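PDB 5LPH: centrosomal protein of 104 kDa from Homo sapiens, which is required for ciliogenesis and for structural integrity at the ciliary tip, and binds tubulin, probably through the TOG domain seen here. Local coordinates for residues S41-V46 against L90-F95; Y62-L67 against F109-K114; M118-Y123 against H136-T141. All coordinates share one frame; numbering follows the deposited sequence. Where two conformers were deposited one is given.

Contact 1: residues S41-V46 against L90-F95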
ATOM      1  N   SER A  41       2.009 -13.633  20.711  1.00 40.78           N
ATOM      2  CA  SER A  41       2.444 -13.660  22.115  1.00 43.54           C
ATOM      3  C   SER A  41       2.452 -12.275  22.768  1.00 43.41           C
ATOM      4  O   SER A  41       1.897 -12.084  23.852  1.00 44.65           O
ATOM      5  CB  SER A  41       3.843 -14.280  22.215  1.00 45.39           C
ATOM      6  OG  SER A  41       4.240 -14.434  23.563  1.00 48.79           O
ATOM      7  N   SER A  42       3.061 -11.311  22.089  1.00 43.55           N
ATOM      8  CA  SER A  42       3.188  -9.950  22.618  1.00 43.12           C
ATOM      9  C   SER A  42       1.869  -9.170  22.649  1.00 41.42           C
ATOM     10  O   SER A  42       1.596  -8.422  23.598  1.00 42.05           O
ATOM     11  CB  SER A  42       4.230  -9.174  21.822  1.00 44.71           C
ATOM     12  OG  SER A  42       4.598  -8.011  22.542  1.00 49.37           O
ATOM     13  N   ALA A  43       1.047  -9.347  21.620  1.00 40.02           N
ATOM     14  CA  ALA A  43      -0.273  -8.704  21.577  1.00 39.41           C
ATOM     15  C   ALA A  43      -1.196  -9.150  22.718  1.00 37.73           C
ATOM     16  O   ALA A  43      -1.992  -8.345  23.223  1.00 37.22           O
ATOM     17  CB  ALA A  43      -0.939  -8.968  20.237  1.00 39.96           C
ATOM     18  N   ILE A  44      -1.082 -10.422  23.114  1.00 37.06           N
ATOM     19  CA  ILE A  44      -1.839 -10.969  24.252  1.00 37.34           C
ATOM     20  C   ILE A  44      -1.500 -10.243  25.557  1.00 37.48           C
ATOM     21  O   ILE A  44      -2.403  -9.926  26.334  1.00 37.12           O
ATOM     22  CB  ILE A  44      -1.640 -12.504  24.389  1.00 37.16           C
ATOM     23  CG1 ILE A  44      -2.347 -13.229  23.237  1.00 37.40           C
ATOM     24  CG2 ILE A  44      -2.188 -13.023  25.715  1.00 38.05           C
ATOM     25  CD1 ILE A  44      -1.804 -14.610  22.933  1.00 37.29           C
ATOM     26  N   ASP A  45      -0.213  -9.977  25.794  1.00 38.93           N
ATOM     27  CA  ASP A  45       0.217  -9.211  26.977  1.00 38.23           C
ATOM     28  C   ASP A  45      -0.345  -7.793  27.000  1.00 40.07           C
ATOM     29  O   ASP A  45      -0.754  -7.303  28.048  1.00 40.97           O
ATOM     30  CB  ASP A  45       1.745  -9.151  27.063  1.00 38.33           C
ATOM     31  CG  ASP A  45       2.359 -10.462  27.508  1.00 39.05           C
ATOM     32  OD1 ASP A  45       1.819 -11.092  28.445  1.00 40.49           O
ATOM     33  OD2 ASP A  45       3.385 -10.870  26.933  1.00 37.61           O
ATOM     34  N   VAL A  46      -0.390  -7.152  25.836  1.00 40.86           N
ATOM     35  CA  VAL A  46      -0.787  -5.745  25.728  1.00 40.72           C
ATOM     36  C   VAL A  46      -2.306  -5.572  25.666  1.00 40.43           C
ATOM     37  O   VAL A  46      -2.863  -4.706  26.338  1.00 41.13           O
ATOM     38  CB  VAL A  46      -0.129  -5.101  24.484  1.00 43.12           C
ATOM     39  CG1 VAL A  46      -0.603  -3.665  24.276  1.00 42.89           C
ATOM     40  CG2 VAL A  46       1.391  -5.155  24.602  1.00 43.05           C
ATOM     41  N   LEU A  90      -0.101   0.604  20.319  1.00 48.63           N
ATOM     42  CA  LEU A  90      -0.070   0.869  18.882  1.00 46.44           C
ATOM     43  C   LEU A  90       0.497  -0.311  18.096  1.00 45.81           C
ATOM     44  O   LEU A  90      -0.084  -0.698  17.082  1.00 45.65           O
ATOM     45  CB  LEU A  90       0.725   2.143  18.585  1.00 45.56           C
ATOM     46  CG  LEU A  90       0.829   2.578  17.117  1.00 45.63           C
ATOM     47  CD1 LEU A  90       0.838   4.094  17.013  1.00 47.09           C
ATOM     48  CD2 LEU A  90       2.062   2.008  16.426  1.00 45.83           C
ATOM     49  N   ARG A  91       1.617  -0.871  18.563  1.00 45.76           N
ATOM     50  CA  ARG A  91       2.283  -1.985  17.865  0.50 45.98           C
ATOM     51  C   ARG A  91       1.456  -3.275  17.881  1.00 45.24           C
ATOM     52  O   ARG A  91       1.448  -4.028  16.902  1.00 43.55           O
ATOM     53  CB  ARG A  91       3.697  -2.231  18.428  0.50 46.85           C
ATOM     54  CG  ARG A  91       4.682  -1.128  18.045  0.50 48.36           C
ATOM     55  CD  ARG A  91       6.130  -1.344  18.458  0.50 49.35           C
ATOM     56  NE  ARG A  91       6.853  -0.072  18.338  0.50 50.37           N
ATOM     57  CZ  ARG A  91       7.703   0.232  17.360  0.50 49.34           C
ATOM     58  NH1 ARG A  91       8.282   1.424  17.336  0.50 49.21           N
ATOM     59  NH2 ARG A  91       7.988  -0.653  16.417  0.50 48.50           N
ATOM     60  N   ALA A  92       0.758  -3.522  18.987  1.00 43.95           N
ATOM     61  CA  ALA A  92      -0.126  -4.681  19.101  1.00 42.16           C
ATOM     62  C   ALA A  92      -1.359  -4.525  18.207  1.00 41.31           C
ATOM     63  O   ALA A  92      -1.811  -5.490  17.589  1.00 39.40           O
ATOM     64  CB  ALA A  92      -0.554  -4.874  20.541  1.00 41.35           C
ATOM     65  N   SER A  93      -1.895  -3.308  18.152  1.00 40.45           N
ATOM     66  CA  SER A  93      -3.032  -2.997  17.295  1.00 41.44           C
ATOM     67  C   SER A  93      -2.690  -3.106  15.811  1.00 41.67           C
ATOM     68  O   SER A  93      -3.479  -3.638  15.032  1.00 44.26           O
ATOM     69  CB  SER A  93      -3.586  -1.611  17.617  1.00 40.67           C
ATOM     70  OG  SER A  93      -4.021  -1.582  18.962  1.00 40.33           O
ATOM     71  N   VAL A  94      -1.510  -2.624  15.434  1.00 40.88           N
ATOM     72  CA  VAL A  94      -1.027  -2.752  14.058  1.00 40.12           C
ATOM     73  C   VAL A  94      -0.836  -4.222  13.665  1.00 40.16           C
ATOM     74  O   VAL A  94      -1.117  -4.596  12.521  1.00 40.29           O
ATOM     75  CB  VAL A  94       0.261  -1.918  13.830  1.00 39.65           C
ATOM     76  CG1 VAL A  94       0.933  -2.266  12.510  1.00 40.23           C
ATOM     77  CG2 VAL A  94      -0.074  -0.433  13.858  1.00 39.08           C
ATOM     78  N   PHE A  95      -0.369  -5.043  14.606  1.00 39.05           N
ATOM     79  CA  PHE A  95      -0.247  -6.494  14.392  1.00 38.02           C
ATOM     80  C   PHE A  95      -1.601  -7.131  14.011  1.00 37.81           C
ATOM     81  O   PHE A  95      -1.664  -7.951  13.095  1.00 37.62           O
ATOM     82  CB  PHE A  95       0.375  -7.179  15.626  1.00 37.05           C
ATOM     83  CG  PHE A  95       0.345  -8.685  15.574  1.00 36.46           C
ATOM     84  CD1 PHE A  95      -0.728  -9.391  16.109  1.00 36.08           C
ATOM     85  CD2 PHE A  95       1.388  -9.398  15.001  1.00 36.19           C
ATOM     86  CE1 PHE A  95      -0.766 -10.776  16.059  1.00 36.23           C
ATOM     87  CE2 PHE A  95       1.360 -10.786  14.952  1.00 36.80           C
ATOM     88  CZ  PHE A  95       0.278 -11.475  15.482  1.00 36.23           C
TER

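Contact 2: residues Y62-L67 against F109-K114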
ATOM      1  N   TYR A  62     -17.393 -11.614  15.439  1.00 39.22           N
ATOM      2  CA  TYR A  62     -16.443 -11.471  16.544  1.00 41.27           C
ATOM      3  C   TYR A  62     -15.149 -10.817  16.083  1.00 39.83           C
ATOM      4  O   TYR A  62     -14.608  -9.980  16.800  1.00 38.98           O
ATOM      5  CB  TYR A  62     -16.138 -12.818  17.227  1.00 44.61           C
ATOM      6  CG  TYR A  62     -17.305 -13.475  17.952  1.00 48.78           C
ATOM      7  CD1 TYR A  62     -18.531 -12.805  18.154  1.00 51.81           C
ATOM      8  CD2 TYR A  62     -17.176 -14.767  18.464  1.00 51.85           C
ATOM      9  CE1 TYR A  62     -19.583 -13.415  18.815  1.00 54.73           C
ATOM     10  CE2 TYR A  62     -18.227 -15.383  19.137  1.00 54.51           C
ATOM     11  CZ  TYR A  62     -19.426 -14.703  19.308  1.00 55.89           C
ATOM     12  OH  TYR A  62     -20.478 -15.286  19.966  1.00 58.53           O
ATOM     13  N   ARG A  63     -14.645 -11.203  14.911  1.00 38.57           N
ATOM     14  CA  ARG A  63     -13.455 -10.556  14.347  1.00 38.47           C
ATOM     15  C   ARG A  63     -13.699  -9.067  14.127  1.00 40.52           C
ATOM     16  O   ARG A  63     -12.838  -8.245  14.454  1.00 41.03           O
ATOM     17  CB  ARG A  63     -13.008 -11.221  13.050  1.00 36.81           C
ATOM     18  CG  ARG A  63     -12.519 -12.647  13.242  1.00 36.56           C
ATOM     19  CD  ARG A  63     -11.666 -13.115  12.078  1.00 35.83           C
ATOM     20  NE  ARG A  63     -12.365 -13.084  10.798  1.00 35.66           N
ATOM     21  CZ  ARG A  63     -13.213 -14.013  10.341  1.00 35.60           C
ATOM     22  NH1 ARG A  63     -13.562 -15.077  11.067  1.00 34.16           N
ATOM     23  NH2 ARG A  63     -13.752 -13.853   9.135  1.00 35.65           N
ATOM     24  N   GLU A  64     -14.888  -8.723  13.626  1.00 41.74           N
ATOM     25  CA  GLU A  64     -15.269  -7.322  13.437  1.00 43.67           C
ATOM     26  C   GLU A  64     -15.375  -6.585  14.770  1.00 43.96           C
ATOM     27  O   GLU A  64     -14.867  -5.472  14.903  1.00 44.13           O
ATOM     28  CB  GLU A  64     -16.599  -7.195  12.687  1.00 44.92           C
ATOM     29  CG  GLU A  64     -16.841  -5.790  12.141  1.00 46.93           C
ATOM     30  CD  GLU A  64     -18.303  -5.428  11.919  1.00 48.90           C
ATOM     31  OE1 GLU A  64     -19.211  -6.065  12.496  1.00 49.62           O
ATOM     32  OE2 GLU A  64     -18.544  -4.461  11.165  1.00 50.14           O
ATOM     33  N   ASP A  65     -16.047  -7.206  15.737  1.00 44.10           N
ATOM     34  CA  ASP A  65     -16.244  -6.620  17.065  1.00 47.14           C
ATOM     35  C   ASP A  65     -14.926  -6.335  17.797  1.00 44.81           C
ATOM     36  O   ASP A  65     -14.803  -5.313  18.467  1.00 44.25           O
ATOM     37  CB  ASP A  65     -17.120  -7.536  17.929  1.00 51.00           C
ATOM     38  CG  ASP A  65     -17.487  -6.909  19.257  1.00 54.20           C
ATOM     39  OD1 ASP A  65     -18.254  -5.922  19.246  1.00 58.37           O
ATOM     40  OD2 ASP A  65     -17.010  -7.404  20.303  1.00 56.00           O
ATOM     41  N   ALA A  66     -13.958  -7.239  17.666  1.00 42.66           N
ATOM     42  CA  ALA A  66     -12.629  -7.043  18.239  1.00 43.04           C
ATOM     43  C   ALA A  66     -11.978  -5.757  17.724  1.00 44.63           C
ATOM     44  O   ALA A  66     -11.443  -4.980  18.511  1.00 42.96           O
ATOM     45  CB  ALA A  66     -11.736  -8.231  17.936  1.00 42.73           C
ATOM     46  N   LEU A  67     -12.044  -5.541  16.410  1.00 45.42           N
ATOM     47  CA  LEU A  67     -11.454  -4.353  15.787  1.00 46.64           C
ATOM     48  C   LEU A  67     -12.168  -3.071  16.184  1.00 48.48           C
ATOM     49  O   LEU A  67     -11.517  -2.065  16.445  1.00 49.76           O
ATOM     50  CB  LEU A  67     -11.396  -4.502  14.263  1.00 45.49           C
ATOM     51  CG  LEU A  67     -10.437  -5.610  13.815  1.00 45.28           C
ATOM     52  CD1 LEU A  67     -10.702  -6.025  12.377  1.00 46.60           C
ATOM     53  CD2 LEU A  67      -8.993  -5.181  13.973  1.00 45.70           C
ATOM     54  N   PHE A 109     -12.462  -6.648   6.861  1.00 41.17           N
ATOM     55  CA  PHE A 109     -11.487  -5.901   6.045  1.00 42.08           C
ATOM     56  C   PHE A 109     -11.698  -4.391   6.165  1.00 43.82           C
ATOM     57  O   PHE A 109     -10.747  -3.653   6.418  1.00 43.79           O
ATOM     58  CB  PHE A 109     -11.563  -6.363   4.573  1.00 43.41           C
ATOM     59  CG  PHE A 109     -10.857  -5.460   3.588  1.00 44.60           C
ATOM     60  CD1 PHE A 109      -9.467  -5.443   3.505  1.00 45.02           C
ATOM     61  CD2 PHE A 109     -11.584  -4.659   2.715  1.00 45.96           C
ATOM     62  CE1 PHE A 109      -8.819  -4.627   2.589  1.00 45.36           C
ATOM     63  CE2 PHE A 109     -10.940  -3.842   1.791  1.00 45.85           C
ATOM     64  CZ  PHE A 109      -9.555  -3.826   1.730  1.00 45.78           C
ATOM     65  N   GLN A 110     -12.950  -3.955   6.032  1.00 45.29           N
ATOM     66  CA  GLN A 110     -13.311  -2.533   6.144  1.00 47.28           C
ATOM     67  C   GLN A 110     -13.093  -1.940   7.541  1.00 45.81           C
ATOM     68  O   GLN A 110     -12.635  -0.800   7.671  1.00 45.40           O
ATOM     69  CB  GLN A 110     -14.763  -2.311   5.700  1.00 50.31           C
ATOM     70  CG  GLN A 110     -14.903  -2.100   4.193  1.00 54.69           C
ATOM     71  CD  GLN A 110     -16.281  -2.431   3.637  1.00 58.74           C
ATOM     72  OE1 GLN A 110     -16.420  -2.843   2.476  1.00 60.54           O
ATOM     73  NE2 GLN A 110     -17.306  -2.260   4.459  1.00 60.22           N
ATOM     74  N   ALA A 111     -13.420  -2.712   8.576  1.00 44.22           N
ATOM     75  CA  ALA A 111     -13.179  -2.293   9.961  1.00 42.82           C
ATOM     76  C   ALA A 111     -11.688  -2.127  10.258  1.00 40.57           C
ATOM     77  O   ALA A 111     -11.316  -1.249  11.026  1.00 40.12           O
ATOM     78  CB  ALA A 111     -13.809  -3.276  10.945  1.00 42.73           C
ATOM     79  N   SER A 112     -10.843  -2.963   9.652  1.00 40.26           N
ATOM     80  CA  SER A 112      -9.390  -2.842   9.819  1.00 41.74           C
ATOM     81  C   SER A 112      -8.842  -1.542   9.205  1.00 42.43           C
ATOM     82  O   SER A 112      -7.932  -0.938   9.768  1.00 42.09           O
ATOM     83  CB  SER A 112      -8.654  -4.056   9.240  1.00 42.26           C
ATOM     84  OG  SER A 112      -8.507  -3.965   7.831  1.00 44.01           O
ATOM     85  N   LEU A 113      -9.411  -1.112   8.077  1.00 43.10           N
ATOM     86  CA  LEU A 113      -9.014   0.154   7.444  1.00 45.31           C
ATOM     87  C   LEU A 113      -9.439   1.368   8.275  1.00 47.07           C
ATOM     88  O   LEU A 113      -8.682   2.324   8.412  1.00 46.06           O
ATOM     89  CB  LEU A 113      -9.567   0.262   6.014  1.00 44.82           C
ATOM     90  CG  LEU A 113      -9.139  -0.820   5.015  1.00 45.25           C
ATOM     91  CD1 LEU A 113      -9.673  -0.505   3.628  1.00 45.85           C
ATOM     92  CD2 LEU A 113      -7.630  -0.981   4.968  1.00 46.09           C
ATOM     93  N   LYS A 114     -10.641   1.313   8.836  1.00 50.88           N
ATOM     94  CA  LYS A 114     -11.136   2.344   9.752  1.00 54.08           C
ATOM     95  C   LYS A 114     -10.224   2.479  10.983  1.00 51.86           C
ATOM     96  O   LYS A 114      -9.876   3.588  11.387  1.00 52.23           O
ATOM     97  CB  LYS A 114     -12.570   2.002  10.168  1.00 60.27           C
ATOM     98  CG  LYS A 114     -13.225   2.950  11.158  1.00 67.59           C
ATOM     99  CD  LYS A 114     -14.581   2.410  11.596  1.00 73.28           C
ATOM    100  CE  LYS A 114     -15.148   3.187  12.778  1.00 75.75           C
ATOM    101  NZ  LYS A 114     -15.594   4.549  12.375  1.00 76.61           N
TER

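Contact 3: residues M118-Y123 against H136-T141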
HETATM    1  N   MSE A 118      -7.655   5.638  11.893  1.00 54.18           N
HETATM    2  CA  MSE A 118      -7.746   6.290  13.208  0.50 53.90           C
HETATM    3  C   MSE A 118      -6.398   6.329  13.889  1.00 53.10           C
HETATM    4  O   MSE A 118      -6.054   7.320  14.524  1.00 50.91           O
HETATM    5  CB  MSE A 118      -8.773   5.589  14.102  0.50 55.43           C
HETATM    6  CG  MSE A 118      -8.877   6.228  15.496  0.50 56.68           C
HETATM    7 SE   MSE A 118      -7.595   5.337  16.707  0.50 59.01          SE
HETATM    8  CE  MSE A 118      -8.730   3.742  16.792  0.50 58.15           C
ATOM      9  N   ILE A 119      -5.627   5.245  13.787  1.00 51.35           N
ATOM     10  CA  ILE A 119      -4.295   5.178  14.410  1.00 50.82           C
ATOM     11  C   ILE A 119      -3.339   6.225  13.813  1.00 51.45           C
ATOM     12  O   ILE A 119      -2.668   6.945  14.552  1.00 50.44           O
ATOM     13  CB  ILE A 119      -3.673   3.759  14.308  1.00 49.68           C
ATOM     14  CG1 ILE A 119      -4.442   2.778  15.199  1.00 50.93           C
ATOM     15  CG2 ILE A 119      -2.210   3.762  14.740  1.00 49.88           C
ATOM     16  CD1 ILE A 119      -4.232   1.323  14.841  1.00 51.09           C
ATOM     17  N   ILE A 120      -3.280   6.298  12.485  1.00 52.07           N
ATOM     18  CA  ILE A 120      -2.374   7.227  11.802  1.00 52.56           C
ATOM     19  C   ILE A 120      -2.820   8.691  11.951  1.00 53.13           C
ATOM     20  O   ILE A 120      -1.992   9.553  12.212  1.00 52.19           O
ATOM     21  CB  ILE A 120      -2.198   6.861  10.305  1.00 52.18           C
ATOM     22  CG1 ILE A 120      -1.519   5.492  10.167  1.00 51.09           C
ATOM     23  CG2 ILE A 120      -1.378   7.928   9.575  1.00 52.42           C
ATOM     24  CD1 ILE A 120      -1.694   4.845   8.808  1.00 51.82           C
ATOM     25  N   THR A 121      -4.118   8.948  11.792  1.00 54.77           N
ATOM     26  CA  THR A 121      -4.670  10.311  11.672  1.00 55.87           C
ATOM     27  C   THR A 121      -5.165  10.943  12.982  1.00 57.84           C
ATOM     28  O   THR A 121      -5.286  12.166  13.057  1.00 59.70           O
ATOM     29  CB  THR A 121      -5.807  10.277  10.598  1.00 54.80           C
ATOM     30  OG1 THR A 121      -5.225   9.934   9.337  1.00 56.06           O
ATOM     31  CG2 THR A 121      -6.637  11.578  10.425  1.00 55.84           C
ATOM     32  N   GLN A 122      -5.448  10.135  14.004  1.00 60.86           N
ATOM     33  CA  GLN A 122      -6.016  10.650  15.262  1.00 62.32           C
ATOM     34  C   GLN A 122      -5.184  10.314  16.503  1.00 61.14           C
ATOM     35  O   GLN A 122      -4.862  11.206  17.282  1.00 64.51           O
ATOM     36  CB  GLN A 122      -7.453  10.150  15.438  1.00 66.16           C
ATOM     37  CG  GLN A 122      -8.344  10.400  14.225  1.00 70.40           C
ATOM     38  CD  GLN A 122      -9.811  10.126  14.505  1.00 75.41           C
ATOM     39  OE1 GLN A 122     -10.402   9.194  13.947  1.00 80.38           O
ATOM     40  NE2 GLN A 122     -10.405  10.926  15.385  1.00 78.04           N
ATOM     41  N   TYR A 123      -4.851   9.038  16.681  1.00 58.16           N
ATOM     42  CA  TYR A 123      -4.118   8.556  17.861  1.00 54.93           C
ATOM     43  C   TYR A 123      -2.697   9.104  17.926  1.00 55.12           C
ATOM     44  O   TYR A 123      -2.281   9.626  18.959  1.00 54.74           O
ATOM     45  CB  TYR A 123      -4.085   7.027  17.838  1.00 51.42           C
ATOM     46  CG  TYR A 123      -3.430   6.316  19.011  1.00 49.53           C
ATOM     47  CD1 TYR A 123      -4.160   5.985  20.155  1.00 48.47           C
ATOM     48  CD2 TYR A 123      -2.101   5.902  18.942  1.00 48.18           C
ATOM     49  CE1 TYR A 123      -3.573   5.295  21.209  1.00 47.21           C
ATOM     50  CE2 TYR A 123      -1.508   5.213  19.988  1.00 48.63           C
ATOM     51  CZ  TYR A 123      -2.246   4.912  21.119  1.00 47.72           C
ATOM     52  OH  TYR A 123      -1.645   4.221  22.150  1.00 49.25           O
ATOM     53  N   HIS A 136       6.080   2.925  11.143  1.00 46.70           N
ATOM     54  CA  HIS A 136       5.777   1.540  11.518  1.00 48.07           C
ATOM     55  C   HIS A 136       4.376   1.092  11.039  1.00 45.95           C
ATOM     56  O   HIS A 136       4.241   0.012  10.469  1.00 42.67           O
ATOM     57  CB  HIS A 136       5.930   1.339  13.030  1.00 49.33           C
ATOM     58  CG  HIS A 136       5.669  -0.064  13.476  1.00 50.51           C
ATOM     59  ND1 HIS A 136       6.606  -1.070  13.367  1.00 50.79           N
ATOM     60  CD2 HIS A 136       4.564  -0.633  14.010  1.00 51.24           C
ATOM     61  CE1 HIS A 136       6.092  -2.197  13.827  1.00 50.61           C
ATOM     62  NE2 HIS A 136       4.855  -1.957  14.224  1.00 51.62           N
ATOM     63  N   CYS A 137       3.360   1.928  11.253  1.00 44.29           N
ATOM     64  CA  CYS A 137       2.004   1.652  10.762  1.00 45.61           C
ATOM     65  C   CYS A 137       1.978   1.428   9.258  1.00 45.54           C
ATOM     66  O   CYS A 137       1.395   0.460   8.765  1.00 44.17           O
ATOM     67  CB  CYS A 137       1.056   2.800  11.101  1.00 46.49           C
ATOM     68  SG  CYS A 137       0.784   3.027  12.867  1.00 48.89           S
ATOM     69  N   VAL A 138       2.644   2.326   8.540  1.00 45.07           N
ATOM     70  CA  VAL A 138       2.679   2.286   7.087  1.00 43.95           C
ATOM     71  C   VAL A 138       3.437   1.055   6.570  1.00 43.66           C
ATOM     72  O   VAL A 138       2.921   0.335   5.711  1.00 42.61           O
ATOM     73  CB  VAL A 138       3.263   3.602   6.522  1.00 44.69           C
ATOM     74  CG1 VAL A 138       3.538   3.494   5.033  1.00 44.87           C
ATOM     75  CG2 VAL A 138       2.302   4.750   6.791  1.00 44.27           C
ATOM     76  N   GLU A 139       4.636   0.809   7.097  1.00 44.92           N
ATOM     77  CA  GLU A 139       5.488  -0.298   6.618  1.00 47.80           C
ATOM     78  C   GLU A 139       4.897  -1.687   6.863  1.00 46.83           C
ATOM     79  O   GLU A 139       5.105  -2.596   6.064  1.00 46.58           O
ATOM     80  CB  GLU A 139       6.895  -0.222   7.238  1.00 51.82           C
ATOM     81  CG  GLU A 139       7.712   0.983   6.783  1.00 56.48           C
ATOM     82  CD  GLU A 139       8.936   1.267   7.654  1.00 60.89           C
ATOM     83  OE1 GLU A 139       8.852   1.084   8.887  1.00 62.09           O
ATOM     84  OE2 GLU A 139       9.981   1.702   7.111  1.00 63.51           O
ATOM     85  N   ARG A 140       4.180  -1.852   7.971  1.00 46.96           N
ATOM     86  CA  ARG A 140       3.561  -3.139   8.307  1.00 46.44           C
ATOM     87  C   ARG A 140       2.249  -3.424   7.582  1.00 45.84           C
ATOM     88  O   ARG A 140       1.865  -4.588   7.500  1.00 46.67           O
ATOM     89  CB  ARG A 140       3.327  -3.243   9.820  1.00 47.62           C
ATOM     90  CG  ARG A 140       4.586  -3.191  10.679  1.00 48.09           C
ATOM     91  CD  ARG A 140       5.561  -4.310  10.358  1.00 48.69           C
ATOM     92  NE  ARG A 140       5.023  -5.637  10.657  1.00 49.89           N
ATOM     93  CZ  ARG A 140       5.516  -6.790  10.198  1.00 51.17           C
ATOM     94  NH1 ARG A 140       6.563  -6.822   9.372  1.00 52.90           N
ATOM     95  NH2 ARG A 140       4.950  -7.934  10.563  1.00 52.90           N
ATOM     96  N   THR A 141       1.570  -2.390   7.071  1.00 43.74           N
ATOM     97  CA  THR A 141       0.240  -2.540   6.463  1.00 42.57           C
ATOM     98  C   THR A 141       0.187  -2.354   4.952  1.00 42.62           C
ATOM     99  O   THR A 141      -0.559  -3.075   4.288  1.00 41.92           O
ATOM    100  CB  THR A 141      -0.787  -1.586   7.097  1.00 41.89           C
ATOM    101  OG1 THR A 141      -0.379  -0.229   6.908  1.00 43.42           O
ATOM    102  CG2 THR A 141      -0.934  -1.878   8.579  1.00 41.69           C
TER

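Contact 1: residues S41-V46 against L90-F95
Ala-43 and Ala-92 meet where helix 41-47 crosses helix 83-100. Their CA atoms come within 4.7 Å, a close approach that the two small alanine side chains permit. The methyl of Ala-92 lies against the backbone of the other helix: its CB is 4.0 Å from Ala-43 CA and 4.1 Å from Ala-43 CB. Val-46, one turn further along, reaches the same methyl. Its CG1 is 3.9 Å from Ala-92 CB. This branch stands anti to the backbone N (chi1 176°), while CG2 is turned back beside that nitrogen. Ala-92 is thus touched by two residues on one ridge of helix 41-47.

Phe-95, one turn on from Ala-92, meets the other partner of that methyl. Its CD1 is 4.2 Å from Ala-43 CB, and the methyl approaches the ring obliquely. A chi1 of 171° carries the ring out from its own helix toward helix 41-47. Ala-43 therefore touches both Ala-92 and CD1 of Phe-95. No hydrogen bond joins the two segments, and the touching side chains are all apolar.

Further out, Phe-95 also touches Tyr-56 of helix 49-56, and Ile-44 packs on the same helix through Val-52. On another side of helix 83-100, Leu-90 packs on Ile-119 of helix 106-126. The short axes pass 9.1 Å apart with an angle of 126° between their directions. The contact is a close alanine-to-alanine helix crossing that joins helix 41-47 to helix 83-100 within the helical array of this TOG domain.

Contact 2: residues Y62-L67 against F109-K114
This contact belongs to the layered helix packing of a TOG domain, an array built from HEAT-type helical repeats. Helix 60-76 and helix 106-126 run side by side in the same direction. Their short axes diverge by 7° and pass 9.1 Å apart.

Ala-111 faces helix 60-76 and is touched by two of its residues. Glu-64 offers the aliphatic part of its chain: its CG is 4.1 Å from Ala-111 CB. A chi1 of -164° sends that carbon away from its own nitrogen, and the chain stays extended beyond it. The carboxylate leads on away from the methyl, so the contact here uses the methylene and not the charge. Leu-67, one turn later, comes to the same methyl with its own CB, which lies 4.3 Å from Ala-111 CB.

The branch of Leu-67 reaches further along the partner helix. Its CD1 lies 4.1 Å from Ser-112 N and 4.2 Å from Ser-112 CB. Ser-112 presents its CB here while its hydroxyl is turned back to its own helix. Ser-112 OG donates a hydrogen bond of 2.7 Å to Phe-109 O, with the donor tilted 22° from the carbonyl plane. This buried hydroxyl is thereby satisfied within its own helix, and no hydrogen bond crosses between the segments.

Leu-67 also packs on Val-108 and Leu-115 of helix 106-126. Helix 83-100, which lies between these two helices in the chain, closes on the pair: its Ala-100 touches both Leu-67 and Ser-112. Beyond helix 106-126, Phe-109 and Leu-113 pack on helix 154-169.

Contact 3: residues M118-Y123 against H136-T141
Segments 118-123 and 136-141 run nearly antiparallel, with 169° between their directions and axes 10.8 Å apart. Their parent helices, 106-126 and 131-147, follow each other in the chain and form an antiparallel helical hairpin, consistent with the HEAT-type packing of a TOG domain. The closest CA atoms are those of Ile-120 and Cys-137, at 7.2 Å. Helix 106-126 widens into a pi-type turn at 119-123. There the carbonyl O of Met-118, modelled as selenomethionine, accepts from both Gln-122 N and Tyr-123 N.

Cys-137 is the middle of the contact and meets two successive isoleucines with different atoms. Its SG lies 3.6 Å from Ile-119 CG2. The sulfur is anti to the carbonyl carbon (chi1 -65°), and Ile-119 meets it with the methyl branch rather than the longer arm. The CB of Cys-137 is taken by Ile-120, whose CG1 lies 3.8 Å from it. The terminal methyl of that arm passes beside the same carbon, with Ile-120 CD1 4.1 Å from Cys-137 CB. It then reaches toward Val-138, where Ile-120 CD1 and Val-138 CG2 are 4.5 Å apart at the looser edge.

Helix 83-100 adds Val-94, which packs on Cys-137. Val-138 also touches Ile-178 and Ile-179 of helix 178-183. Thr-141 satisfies its hydroxyl locally, since OG1 donates to Cys-137 O over 2.7 Å.

The touching residues are all buried, and no hydrogen bond crosses between the segments. The thiol takes part as an apolar group, packed against a methyl. The two consecutive helices are thus held here by dispersion and the burial of hydrocarbon and sulfur.

Overall arrangement
The three contacts lie in the N-terminal part of the TOG domain, with centres 14 to 15 Å apart. Contacts 1 and 2 cross along the chain, since their segments alternate; their nearest atoms stay about 6 Å apart. Contact 3 follows both. Contacts 2 and 3 share helix 106-126, which packs on helix 60-76 in one and helix 131-147 in the other. Contacts 1 and 3 touch directly through helix 83-100, where Val-94 also meets Arg-140. Both neighbouring and more distant helices of the chain are thus tied into one continuous array, consistent with the extended HEAT-repeat scaffold of a tubulin-binding TOG domain.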